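Local coordinates for protein lipase, class 3 (Penicillium roqueforti FM164, PDB 6L7N) that probably hydrolyses the ester bonds of triacylglycerols and related lipids, as a fungal class 3 lipase of the alpha/beta-hydrolase fold, at residues 122-125 with 126-129; 155-158 with 159-163; 113-116 with 117-121. All coordinates share one frame; numbering follows the deposited sequence.

All three contacts are local, made by side chains one helical turn apart, and together they follow two helices that lie against each other. Contacts 3 and 1 sit in series on helix 112-135; contact 2 closes the end of helix 148-161. Contact 2 is the buried one, and R161, D159 and the exposed K163 bring charge to it. Contact 3 is partly buried and mainly aromatic, whereas contact 1 divides an aliphatic inner side from a charged, watery outer one. The three meet at D159, whose OD2 receives W118 NE1 of contact 3 at 2.7 Å, probably a hydrogen bond, and forms a salt bridge with R122 NH1 of contact 1.

Contact 1 (122-125 with 126-129); sequences RDDI and IKEL
I126 lays its side chain alongside that of R122, one turn earlier, both pointing the same way. The methyl CD1 of I126 rests 3.5 Å from CG of R122, so the aliphatic base of the arginine provides the apolar surface, while its charged end runs on to D159 of helix 148-161. With CG1 anti to the carbonyl carbon (chi1 -68°), I126 also brings that carbon over the carbonyl oxygen of R122, the same oxygen that accepts I126 N at 2.8 Å.

K127 comes next, on the exposed side. Its amide bonds to D123 O, and the chain, extended beyond CG, carries NZ to within 4.5 Å of D124 OD1, too far for a salt bridge. A water that donates to D124 OD1 at 2.8 Å lies between the two groups, but it sits so close to K127 NZ that this half of the bridge is doubtful.

The amide bonds of I126 to R122 and of K127 to D123 have the i to i+4 spacing of a regular alpha-helix, while D124 and K127 are paired i to i+3. This is the middle of helix 112-135, which packs one side against the central mixed sheet of the alpha/beta-hydrolase fold. I125 and L129 face strand 77-83, where they touch L80.

E128 follows, its amide donating to D124 O. Its first torsion, with CG anti to the carbonyl carbon, sets CG 3.0 Å from D124 O, and the extended chain then crosses I125 at a slant, with OE2 4.1 Å from CG1 of I125; beyond the helix it touches Y55 and I69.

L129 ends the walk. It lies beside I125 with the two chains pointing alike, CD1 of L129 meeting CG2 of I125 at 3.8 Å, and L129 N donates to I125 O.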
ATOM      1  N   ARG A 122      -1.859  15.728   1.303  1.00 10.85           N
ATOM      2  CA  ARG A 122      -1.386  15.611   2.676  1.00 10.38           C
ATOM      3  C   ARG A 122      -2.114  16.544   3.643  1.00 12.16           C
ATOM      4  O   ARG A 122      -2.529  16.115   4.725  1.00 14.48           O
ATOM      5  CB  ARG A 122       0.123  15.878   2.680  1.00 17.79           C
ATOM      6  CG  ARG A 122       0.728  16.189   4.021  1.00 21.61           C
ATOM      7  CD  ARG A 122       2.233  16.052   3.957  1.00 16.59           C
ATOM      8  NE  ARG A 122       2.860  17.128   3.203  1.00 13.18           N
ATOM      9  CZ  ARG A 122       4.158  17.398   3.256  1.00 19.38           C
ATOM     10  NH1 ARG A 122       4.949  16.667   4.023  1.00 13.29           N
ATOM     11  NH2 ARG A 122       4.665  18.398   2.548  1.00 22.96           N
ATOM     12  N   ASP A 123      -2.202  17.836   3.319  1.00 14.03           N
ATOM     13  CA  ASP A 123      -2.693  18.810   4.298  1.00 17.55           C
ATOM     14  C   ASP A 123      -4.093  18.448   4.789  1.00  9.84           C
ATOM     15  O   ASP A 123      -4.355  18.367   6.004  1.00 13.17           O
ATOM     16  CB  ASP A 123      -2.677  20.204   3.673  1.00 12.33           C
ATOM     17  CG  ASP A 123      -1.273  20.680   3.351  1.00 25.63           C
ATOM     18  OD1 ASP A 123      -0.336  19.867   3.444  1.00 20.98           O
ATOM     19  OD2 ASP A 123      -1.114  21.860   2.964  1.00 23.45           O
ATOM     20  N   ASP A 124      -5.003  18.208   3.846  1.00 13.03           N
ATOM     21  CA  ASP A 124      -6.367  17.856   4.227  1.00 17.45           C
ATOM     22  C   ASP A 124      -6.410  16.505   4.921  1.00 14.23           C
ATOM     23  O   ASP A 124      -7.190  16.316   5.863  1.00 14.94           O
ATOM     24  CB  ASP A 124      -7.286  17.842   3.007  1.00 12.76           C
ATOM     25  CG  ASP A 124      -7.834  19.220   2.671  1.00 18.42           C
ATOM     26  OD1 ASP A 124      -7.520  20.187   3.396  1.00 19.05           O
ATOM     27  OD2 ASP A 124      -8.571  19.329   1.675  1.00 24.22           O
ATOM     28  N   ILE A 125      -5.586  15.543   4.482  1.00 11.09           N
ATOM     29  CA  ILE A 125      -5.652  14.241   5.136  1.00 11.12           C
ATOM     30  C   ILE A 125      -5.179  14.345   6.579  1.00 11.02           C
ATOM     31  O   ILE A 125      -5.734  13.695   7.471  1.00 11.83           O
ATOM     32  CB  ILE A 125      -4.871  13.181   4.333  1.00 11.62           C
ATOM     33  CG1 ILE A 125      -5.701  12.742   3.127  1.00 11.17           C
ATOM     34  CG2 ILE A 125      -4.554  11.963   5.203  1.00 10.59           C
ATOM     35  CD1 ILE A 125      -4.937  11.886   2.109  1.00 10.80           C
ATOM     36  N   ILE A 126      -4.175  15.184   6.844  1.00  9.68           N
ATOM     37  CA  ILE A 126      -3.701  15.366   8.215  1.00  8.96           C
ATOM     38  C   ILE A 126      -4.803  15.961   9.087  1.00 13.11           C
ATOM     39  O   ILE A 126      -5.063  15.488  10.204  1.00 13.38           O
ATOM     40  CB  ILE A 126      -2.424  16.228   8.230  1.00 13.39           C
ATOM     41  CG1 ILE A 126      -1.269  15.447   7.594  1.00 12.67           C
ATOM     42  CG2 ILE A 126      -2.048  16.626   9.641  1.00 19.98           C
ATOM     43  CD1 ILE A 126       0.028  16.241   7.459  1.00 14.15           C
ATOM     44  N   LYS A 127      -5.489  16.993   8.582  1.00 14.30           N
ATOM     45  CA  LYS A 127      -6.560  17.597   9.384  1.00 12.13           C
ATOM     46  C   LYS A 127      -7.708  16.605   9.618  1.00 10.78           C
ATOM     47  O   LYS A 127      -8.235  16.479  10.744  1.00 12.96           O
ATOM     48  CB  LYS A 127      -7.059  18.871   8.703  1.00 14.31           C
ATOM     49  CG  LYS A 127      -5.999  19.975   8.556  1.00 14.54           C
ATOM     50  CD  LYS A 127      -6.586  21.185   7.840  1.00 19.61           C
ATOM     51  CE  LYS A 127      -5.514  22.202   7.475  1.00 30.22           C
ATOM     52  NZ  LYS A 127      -5.998  23.115   6.403  1.00 40.63           N
ATOM     53  N   GLU A 128      -8.077  15.859   8.571  1.00 12.41           N
ATOM     54  CA  GLU A 128      -9.146  14.869   8.682  1.00 13.73           C
ATOM     55  C   GLU A 128      -8.778  13.768   9.670  1.00 11.80           C
ATOM     56  O   GLU A 128      -9.609  13.323  10.475  1.00 10.21           O
ATOM     57  CB  GLU A 128      -9.436  14.264   7.304  1.00  9.43           C
ATOM     58  CG  GLU A 128      -9.995  15.239   6.270  1.00 13.30           C
ATOM     59  CD  GLU A 128     -10.072  14.656   4.854  1.00 19.33           C
ATOM     60  OE1 GLU A 128     -10.739  15.269   3.984  1.00 18.59           O
ATOM     61  OE2 GLU A 128      -9.462  13.587   4.607  1.00 15.43           O
ATOM     62  N   LEU A 129      -7.543  13.281   9.592  1.00 11.78           N
ATOM     63  CA  LEU A 129      -7.120  12.241  10.511  1.00 10.08           C
ATOM     64  C   LEU A 129      -7.155  12.746  11.941  1.00 11.49           C
ATOM     65  O   LEU A 129      -7.533  12.006  12.853  1.00 13.29           O
ATOM     66  CB  LEU A 129      -5.721  11.758  10.147  1.00  7.60           C
ATOM     67  CG  LEU A 129      -5.666  10.765   8.996  1.00  5.91           C
ATOM     68  CD1 LEU A 129      -4.198  10.474   8.679  1.00 13.41           C
ATOM     69  CD2 LEU A 129      -6.417   9.489   9.367  1.00 13.34           C
TER
HETATM   70  O   HOH W   1      -5.526  21.866   4.307  1.00 33.96           O

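Contact 2 (155-158 with 159-163); sequences LAVA and DLRGK
V157 lies under the guanidinium group of R161: its CG1 methyl sits over the centre of one face, 3.1 Å from the plane and 3.2 Å from CZ of R161. The contact belongs to the last turns of helix 148-161, the crossover helix of a beta-alpha-beta unit that leads from strand 140-146 to strand 169-173. Because CG1 of V157 is anti to the backbone N (chi1 -172°), it leans along the helix to the arginine one turn later. R161 meets it with a chain extended from CG to NE that slants across the valine, while its CG passes V157 O at 3.3 Å. Though buried, the guanidinium is well provided for: NH2 donates to A168 O, and NH1 bonds to N193 OD1 and Q190 OE1. Those bonds hold the flat group in position, and the methyl backs one face of it.

The backbone ladder is regular at first, with D159 N bonded to L155 O and L160 N to A156 O. At R161 it begins to fray: the amide donates to V157 O at a bent 139° and makes a second, weak bond to A158 O. L160 turns its side chain back over the carbonyl of A156, CG standing 3.3 Å from A156 O.

On another side of the helix, D159 is the buried acid. With W118 and R122 of helix 112-135 at its OD2, these positive or donating neighbours would probably stabilise its negative charge. A third partner comes from just beyond the helix end, where K163 reaches back over the turn: its NZ forms a salt bridge with OD1 of D159 at 2.8 Å, using the syn lone pair of that oxygen.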
ATOM      1  N   LEU A 155       4.860   6.224   1.667  1.00  5.39           N
ATOM      2  CA  LEU A 155       5.408   7.532   2.008  1.00  4.29           C
ATOM      3  C   LEU A 155       4.474   8.245   2.959  1.00  5.54           C
ATOM      4  O   LEU A 155       4.926   8.887   3.918  1.00  7.31           O
ATOM      5  CB  LEU A 155       5.663   8.373   0.754  1.00  4.01           C
ATOM      6  CG  LEU A 155       6.764   7.779  -0.133  1.00  5.11           C
ATOM      7  CD1 LEU A 155       6.739   8.384  -1.518  1.00  5.01           C
ATOM      8  CD2 LEU A 155       8.130   8.024   0.524  1.00  4.79           C
ATOM      9  N   ALA A 156       3.166   8.044   2.781  1.00  6.47           N
ATOM     10  CA  ALA A 156       2.233   8.686   3.689  1.00  3.72           C
ATOM     11  C   ALA A 156       2.465   8.185   5.105  1.00  6.24           C
ATOM     12  O   ALA A 156       2.615   8.988   6.042  1.00  8.84           O
ATOM     13  CB  ALA A 156       0.791   8.438   3.240  1.00  4.63           C
ATOM     14  N   VAL A 157       2.593   6.859   5.264  1.00  5.74           N
ATOM     15  CA  VAL A 157       2.816   6.323   6.603  1.00  5.57           C
ATOM     16  C   VAL A 157       4.056   6.951   7.194  1.00  4.97           C
ATOM     17  O   VAL A 157       4.045   7.455   8.324  1.00  7.37           O
ATOM     18  CB  VAL A 157       2.970   4.797   6.587  1.00  6.10           C
ATOM     19  CG1 VAL A 157       3.004   4.290   8.010  1.00 17.19           C
ATOM     20  CG2 VAL A 157       1.887   4.173   5.903  1.00 18.89           C
ATOM     21  N   ALA A 158       5.146   6.948   6.423  1.00  7.39           N
ATOM     22  CA  ALA A 158       6.409   7.368   7.017  1.00  3.46           C
ATOM     23  C   ALA A 158       6.293   8.810   7.475  1.00  5.24           C
ATOM     24  O   ALA A 158       6.696   9.162   8.594  1.00  6.75           O
ATOM     25  CB  ALA A 158       7.550   7.193   6.008  1.00 10.81           C
ATOM     26  N   ASP A 159       5.623   9.624   6.658  1.00  8.25           N
ATOM     27  CA  ASP A 159       5.484  11.037   6.962  1.00  6.04           C
ATOM     28  C   ASP A 159       4.593  11.218   8.176  1.00  8.00           C
ATOM     29  O   ASP A 159       4.938  11.948   9.115  1.00 10.61           O
ATOM     30  CB  ASP A 159       4.906  11.750   5.745  1.00  4.99           C
ATOM     31  CG  ASP A 159       4.925  13.255   5.875  1.00  7.10           C
ATOM     32  OD1 ASP A 159       5.652  13.809   6.732  1.00 10.09           O
ATOM     33  OD2 ASP A 159       4.200  13.883   5.091  1.00  7.30           O
ATOM     34  N   LEU A 160       3.460  10.501   8.192  1.00  5.06           N
ATOM     35  CA  LEU A 160       2.541  10.630   9.316  1.00  7.02           C
ATOM     36  C   LEU A 160       3.179  10.154  10.605  1.00 10.92           C
ATOM     37  O   LEU A 160       2.796  10.611  11.691  1.00  9.39           O
ATOM     38  CB  LEU A 160       1.259   9.850   9.050  1.00  7.28           C
ATOM     39  CG  LEU A 160       0.401  10.463   7.944  1.00  5.72           C
ATOM     40  CD1 LEU A 160      -0.727   9.517   7.550  1.00  7.00           C
ATOM     41  CD2 LEU A 160      -0.137  11.839   8.374  1.00 10.00           C
ATOM     42  N   ARG A 161       4.155   9.247  10.517  1.00  7.46           N
ATOM     43  CA  ARG A 161       4.733   8.781  11.767  1.00  8.59           C
ATOM     44  C   ARG A 161       5.567   9.869  12.435  1.00  7.48           C
ATOM     45  O   ARG A 161       5.761   9.822  13.655  1.00 10.05           O
ATOM     46  CB  ARG A 161       5.554   7.516  11.514  1.00  7.62           C
ATOM     47  CG  ARG A 161       4.698   6.259  11.280  1.00  5.88           C
ATOM     48  CD  ARG A 161       5.587   5.095  10.816  1.00  7.59           C
ATOM     49  NE  ARG A 161       4.848   3.850  10.611  1.00  8.43           N
ATOM     50  CZ  ARG A 161       5.254   2.880   9.794  1.00  7.67           C
ATOM     51  NH1 ARG A 161       6.373   3.030   9.095  1.00  4.10           N
ATOM     52  NH2 ARG A 161       4.525   1.785   9.650  1.00  9.08           N
ATOM     53  N   GLY A 162       6.033  10.858  11.669  1.00  9.90           N
ATOM     54  CA  GLY A 162       6.719  12.009  12.209  1.00 14.40           C
ATOM     55  C   GLY A 162       5.815  13.179  12.524  1.00 14.60           C
ATOM     56  O   GLY A 162       6.290  14.215  12.995  1.00 16.98           O
ATOM     57  N   LYS A 163       4.513  13.034  12.285  1.00 12.20           N
ATOM     58  CA  LYS A 163       3.543  14.113  12.419  1.00 15.12           C
ATOM     59  C   LYS A 163       2.411  13.750  13.377  1.00 17.35           C
ATOM     60  O   LYS A 163       1.277  14.210  13.215  1.00 15.89           O
ATOM     61  CB  LYS A 163       2.975  14.489  11.052  1.00 12.87           C
ATOM     62  CG  LYS A 163       3.960  15.202  10.142  1.00 14.16           C
ATOM     63  CD  LYS A 163       3.401  15.344   8.744  1.00 14.38           C
ATOM     64  CE  LYS A 163       3.977  16.575   8.047  1.00 16.11           C
ATOM     65  NZ  LYS A 163       5.415  16.441   7.725  1.00 13.36           N
TER

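Contact 3 (113-116 with 117-121); sequences GFWG and SWVLV
The opening turns of helix 112-135, in the alpha/beta-hydrolase fold, carry an aromatic pair spaced i to i+3: W118 turns an edge toward the face of W115 in an offset edge-to-face arrangement. The planes stand at 66°, and CD1 of W118 approaches CZ3 of W115 at 3.5 Å. Both indoles have CG anti to the backbone N (W115 chi1 -178°), which swings W115 along the helix beside residues one turn later. There V119 crosses it at about a right angle, setting CG1 over one face toward the rim, 3.3 Å from NE1 of W115. The other methyl, CG2 of V119, lies tight against G116 O at 3.0 Å. V119 N donates to W115 O, part of the regular helical ladder. On the outer side a water donates to G113 O at 2.7 Å and is hydrogen-bonded to S117 OG at 2.9 Å, bridging carbonyl and hydroxyl.

Loop residues complete the surroundings: P102 packs on W115, and T65, just before strand 66-72, meets S117. The aromatic side faces helix 148-161, where F114 touches A151 and L155, and W118, its NE1 turned to D159, covers A156.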
ATOM      1  N   GLY A 113       7.440  11.161  -8.186  1.00 10.32           N
ATOM      2  CA  GLY A 113       6.030  10.986  -8.523  1.00  8.56           C
ATOM      3  C   GLY A 113       5.198  10.604  -7.317  1.00  9.29           C
ATOM      4  O   GLY A 113       4.146  11.198  -7.042  1.00 11.77           O
ATOM      5  N   PHE A 114       5.673   9.613  -6.561  1.00  9.28           N
ATOM      6  CA  PHE A 114       4.912   9.133  -5.413  1.00  5.85           C
ATOM      7  C   PHE A 114       4.839  10.197  -4.323  1.00  8.57           C
ATOM      8  O   PHE A 114       3.768  10.452  -3.753  1.00  9.49           O
ATOM      9  CB  PHE A 114       5.545   7.852  -4.867  1.00  7.25           C
ATOM     10  CG  PHE A 114       5.668   6.745  -5.881  1.00  7.94           C
ATOM     11  CD1 PHE A 114       4.674   6.537  -6.835  1.00  9.92           C
ATOM     12  CD2 PHE A 114       6.753   5.888  -5.855  1.00  4.63           C
ATOM     13  CE1 PHE A 114       4.783   5.505  -7.756  1.00  8.58           C
ATOM     14  CE2 PHE A 114       6.867   4.846  -6.783  1.00 10.67           C
ATOM     15  CZ  PHE A 114       5.882   4.666  -7.738  1.00  7.88           C
ATOM     16  N   TRP A 115       5.986  10.811  -3.997  1.00  7.91           N
ATOM     17  CA  TRP A 115       5.987  11.865  -2.990  1.00  7.82           C
ATOM     18  C   TRP A 115       5.061  12.995  -3.397  1.00  9.32           C
ATOM     19  O   TRP A 115       4.330  13.535  -2.564  1.00  7.77           O
ATOM     20  CB  TRP A 115       7.404  12.403  -2.773  1.00  5.98           C
ATOM     21  CG  TRP A 115       7.434  13.447  -1.723  1.00  8.04           C
ATOM     22  CD1 TRP A 115       7.654  14.790  -1.888  1.00 11.02           C
ATOM     23  CD2 TRP A 115       7.192  13.245  -0.336  1.00  5.33           C
ATOM     24  NE1 TRP A 115       7.591  15.430  -0.671  1.00  8.22           N
ATOM     25  CE2 TRP A 115       7.289  14.501   0.293  1.00  7.17           C
ATOM     26  CE3 TRP A 115       6.904  12.120   0.442  1.00  6.87           C
ATOM     27  CZ2 TRP A 115       7.104  14.658   1.661  1.00  9.64           C
ATOM     28  CZ3 TRP A 115       6.732  12.283   1.803  1.00  6.80           C
ATOM     29  CH2 TRP A 115       6.829  13.546   2.393  1.00  4.65           C
ATOM     30  N   GLY A 116       5.098  13.380  -4.673  1.00  8.08           N
ATOM     31  CA  GLY A 116       4.209  14.427  -5.149  1.00 14.11           C
ATOM     32  C   GLY A 116       2.747  14.075  -4.966  1.00 15.85           C
ATOM     33  O   GLY A 116       1.930  14.929  -4.596  1.00 10.12           O
ATOM     34  N   SER A 117       2.393  12.806  -5.218  1.00 12.68           N
ATOM     35  CA  SER A 117       1.002  12.402  -5.032  1.00 10.34           C
ATOM     36  C   SER A 117       0.595  12.509  -3.562  1.00 10.96           C
ATOM     37  O   SER A 117      -0.540  12.889  -3.252  1.00 11.47           O
ATOM     38  CB  SER A 117       0.786  10.983  -5.559  1.00  9.13           C
ATOM     39  OG  SER A 117       1.120  10.903  -6.937  1.00 10.09           O
ATOM     40  N   TRP A 118       1.509  12.180  -2.644  1.00  8.92           N
ATOM     41  CA  TRP A 118       1.188  12.343  -1.223  1.00  8.65           C
ATOM     42  C   TRP A 118       1.102  13.820  -0.826  1.00 13.69           C
ATOM     43  O   TRP A 118       0.175  14.216  -0.105  1.00 13.47           O
ATOM     44  CB  TRP A 118       2.201  11.600  -0.342  1.00  8.53           C
ATOM     45  CG  TRP A 118       2.157  11.968   1.128  1.00  8.07           C
ATOM     46  CD1 TRP A 118       3.200  12.421   1.891  1.00  7.11           C
ATOM     47  CD2 TRP A 118       1.017  11.904   2.015  1.00  8.90           C
ATOM     48  NE1 TRP A 118       2.779  12.649   3.190  1.00  6.04           N
ATOM     49  CE2 TRP A 118       1.449  12.337   3.289  1.00  7.43           C
ATOM     50  CE3 TRP A 118      -0.319  11.520   1.854  1.00  9.33           C
ATOM     51  CZ2 TRP A 118       0.587  12.407   4.390  1.00  7.42           C
ATOM     52  CZ3 TRP A 118      -1.162  11.592   2.942  1.00 10.45           C
ATOM     53  CH2 TRP A 118      -0.709  12.024   4.193  1.00  8.00           C
ATOM     54  N   VAL A 119       2.055  14.649  -1.266  1.00 10.96           N
ATOM     55  CA  VAL A 119       2.034  16.045  -0.825  1.00 12.50           C
ATOM     56  C   VAL A 119       0.776  16.733  -1.333  1.00 11.69           C
ATOM     57  O   VAL A 119       0.259  17.644  -0.674  1.00 13.03           O
ATOM     58  CB  VAL A 119       3.294  16.822  -1.258  1.00 12.22           C
ATOM     59  CG1 VAL A 119       4.499  16.406  -0.444  1.00 19.55           C
ATOM     60  CG2 VAL A 119       3.543  16.663  -2.713  1.00 22.97           C
ATOM     61  N   LEU A 120       0.244  16.288  -2.482  1.00  9.39           N
ATOM     62  CA  LEU A 120      -0.964  16.906  -3.033  1.00 13.17           C
ATOM     63  C   LEU A 120      -2.174  16.761  -2.110  1.00 15.12           C
ATOM     64  O   LEU A 120      -3.026  17.661  -2.058  1.00 12.31           O
ATOM     65  CB  LEU A 120      -1.272  16.295  -4.401  1.00 15.72           C
ATOM     66  CG  LEU A 120      -2.258  17.070  -5.271  1.00 26.47           C
ATOM     67  CD1 LEU A 120      -1.600  18.340  -5.784  1.00 23.76           C
ATOM     68  CD2 LEU A 120      -2.765  16.208  -6.417  1.00 30.89           C
ATOM     69  N   VAL A 121      -2.280  15.644  -1.388  1.00 11.62           N
ATOM     70  CA  VAL A 121      -3.441  15.365  -0.534  1.00 12.36           C
ATOM     71  C   VAL A 121      -3.132  15.517   0.954  1.00 10.90           C
ATOM     72  O   VAL A 121      -4.069  15.490   1.785  1.00 10.19           O
ATOM     73  CB  VAL A 121      -4.013  13.956  -0.808  1.00 10.51           C
ATOM     74  CG1 VAL A 121      -4.692  13.912  -2.151  1.00 12.65           C
ATOM     75  CG2 VAL A 121      -2.915  12.893  -0.728  1.00 12.82           C
TER
HETATM   76  O   HOH W   2       2.656  12.375  -8.956  1.00 17.81           O